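Local coordinates for DUF1904 domain-containing protein (Sebaldella termitidis, PDB 4M1A) that is of unknown function but assembles as an alpha/beta trimer and belongs to the DUF1904 family of the MIF (tautomerase-like) clan, at residues I73-T78 with T90-N94. Residues are numbered along the deposited sequence; the frame is centred on the assembly and turned at random.
Sequences IAALFT and TIVFN
Ile91 pushes a single methyl, CD1, into the flank of the helix, where it meets Ala74, Phe77 and Thr78 together, a worked example of how two strand residues, here this methyl and the ring edge of Phe93, seat a helix on a sheet. With CG1 anti to its carbonyl carbon (chi1 -51°) and the chain extended beyond it, the methyl lies 3.6 Å from Ala74 O, 4.0 Å from Ala74 CB and 3.8 Å from Phe77 CB, near the plane of the Phe77 ring at its edge. Thr78 OG1 stands 3.7 Å from the same CD1, yet its hydroxyl is turned back along the helix, donating to Ala74 O at 2.7 Å. That oxygen also accepts from Thr78 N, from the opposite face of its plane. A valine in place of Thr78 would probably cost Ala74 O its hydroxyl donor, leaving the backbone N as the one donor of these two. Farther along, the Phe93 ring edge meets Ala74 N and Ile73 CG2, its CZ 3.9 Å from that methyl, which also lies over one face of Phe77, offset toward the rim. Helix and strand run broadly antiparallel, their short axes at 150°, within the beta-alpha-beta crossover of strand 56-62, helix 67-82 and strand 89-95. Helix 21-29 packs against Ile73 and Phe77, Trp62 meets the Phe93 ring, and a strand of a second subunit pairs with residues 90-92, continuing the sheet, consistent with a trimeric MIF-clan fold.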
loop_
_atom_site.group_PDB
_atom_site.type_symbol
_atom_site.label_atom_id
_atom_site.label_comp_id
_atom_site.label_asym_id
_atom_site.label_seq_id
_atom_site.Cartn_x
_atom_site.Cartn_y
_atom_site.Cartn_z
ATOM N N ILE A 73 -7.747 -4.034 -19.151
ATOM C CA ILE A 73 -7.156 -4.740 -17.981
ATOM C C ILE A 73 -8.165 -4.960 -16.929
ATOM O O ILE A 73 -8.289 -6.071 -16.381
ATOM C CB ILE A 73 -5.859 -4.049 -17.488
ATOM C CG1 ILE A 73 -4.789 -4.128 -18.514
ATOM C CG2 ILE A 73 -5.410 -4.606 -16.124
ATOM C CD1 ILE A 73 -3.753 -3.061 -18.269
ATOM N N ALA A 74 -8.980 -3.944 -16.627
ATOM C CA ALA A 74 -10.041 -4.165 -15.707
ATOM C C ALA A 74 -11.016 -5.288 -16.111
ATOM O O ALA A 74 -11.490 -6.064 -15.253
ATOM C CB ALA A 74 -10.808 -2.892 -15.486
ATOM N N ALA A 75 -11.395 -5.310 -17.392
ATOM C CA ALA A 75 -12.328 -6.349 -17.860
ATOM C C ALA A 75 -11.708 -7.737 -17.709
ATOM O O ALA A 75 -12.365 -8.666 -17.258
ATOM C CB ALA A 75 -12.750 -6.040 -19.322
ATOM N N LEU A 76 -10.454 -7.859 -18.085
ATOM C CA LEU A 76 -9.704 -9.116 -18.052
ATOM C C LEU A 76 -9.633 -9.637 -16.598
ATOM O O LEU A 76 -9.960 -10.770 -16.301
ATOM C CB LEU A 76 -8.338 -8.935 -18.583
ATOM C CG LEU A 76 -7.462 -10.220 -18.598
ATOM C CD1 LEU A 76 -8.054 -11.365 -19.439
ATOM C CD2 LEU A 76 -6.031 -9.911 -18.983
ATOM N N PHE A 77 -9.231 -8.744 -15.696
ATOM C CA PHE A 77 -9.100 -9.150 -14.300
ATOM C C PHE A 77 -10.431 -9.574 -13.725
ATOM O O PHE A 77 -10.503 -10.591 -12.989
ATOM C CB PHE A 77 -8.470 -8.007 -13.468
ATOM C CG PHE A 77 -6.993 -7.788 -13.641
ATOM C CD1 PHE A 77 -6.191 -8.471 -14.514
ATOM C CD2 PHE A 77 -6.357 -6.739 -12.899
ATOM C CE1 PHE A 77 -4.827 -8.219 -14.594
ATOM C CE2 PHE A 77 -5.040 -6.499 -13.027
ATOM C CZ PHE A 77 -4.249 -7.201 -13.876
ATOM N N THR A 78 -11.500 -8.859 -14.042
ATOM C CA THR A 78 -12.794 -9.109 -13.516
ATOM C C THR A 78 -13.324 -10.426 -14.017
ATOM O O THR A 78 -13.766 -11.240 -13.232
ATOM C CB THR A 78 -13.774 -7.989 -13.806
ATOM O OG1 THR A 78 -13.194 -6.755 -13.279
ATOM C CG2 THR A 78 -15.129 -8.208 -13.178
ATOM N N THR A 90 -12.685 -5.464 -7.135
ATOM C CA THR A 90 -12.390 -4.031 -7.193
ATOM C C THR A 90 -10.960 -3.811 -7.659
ATOM O O THR A 90 -10.048 -4.560 -7.235
ATOM C CB THR A 90 -12.646 -3.388 -5.802
ATOM O OG1 THR A 90 -14.046 -3.476 -5.568
ATOM C CG2 THR A 90 -12.208 -1.952 -5.784
ATOM N N ILE A 91 -10.763 -2.859 -8.595
ATOM C CA ILE A 91 -9.488 -2.598 -9.215
ATOM C C ILE A 91 -9.160 -1.121 -9.189
ATOM O O ILE A 91 -10.032 -0.290 -9.571
ATOM C CB ILE A 91 -9.430 -3.080 -10.648
ATOM C CG1 ILE A 91 -9.873 -4.520 -10.729
ATOM C CG2 ILE A 91 -8.002 -3.020 -11.158
ATOM C CD1 ILE A 91 -10.161 -4.933 -12.132
ATOM N N VAL A 92 -7.988 -0.758 -8.652
ATOM C CA VAL A 92 -7.574 0.607 -8.644
ATOM C C VAL A 92 -6.281 0.753 -9.403
ATOM O O VAL A 92 -5.332 0.021 -9.130
ATOM C CB VAL A 92 -7.422 1.095 -7.188
ATOM C CG1 VAL A 92 -7.233 2.598 -7.206
ATOM C CG2 VAL A 92 -8.706 0.746 -6.430
ATOM N N PHE A 93 -6.204 1.708 -10.322
ATOM C CA PHE A 93 -4.969 1.998 -11.018
ATOM C C PHE A 93 -4.270 3.203 -10.331
ATOM O O PHE A 93 -4.914 4.230 -10.101
ATOM C CB PHE A 93 -5.222 2.308 -12.466
ATOM C CG PHE A 93 -5.677 1.059 -13.257
ATOM C CD1 PHE A 93 -6.969 0.643 -13.208
ATOM C CD2 PHE A 93 -4.768 0.340 -13.967
ATOM C CE1 PHE A 93 -7.379 -0.510 -13.895
ATOM C CE2 PHE A 93 -5.169 -0.816 -14.665
ATOM C CZ PHE A 93 -6.445 -1.234 -14.577
ATOM N N ASN A 94 -2.971 3.059 -10.082
ATOM C CA ASN A 94 -2.139 4.096 -9.373
ATOM C C ASN A 94 -1.013 4.518 -10.312
ATOM O O ASN A 94 -0.135 3.747 -10.621
ATOM C CB ASN A 94 -1.583 3.536 -8.068
ATOM C CG ASN A 94 -2.690 3.229 -7.032
ATOM O OD1 ASN A 94 -2.881 2.083 -6.595
ATOM N ND2 ASN A 94 -3.505 4.240 -6.734
#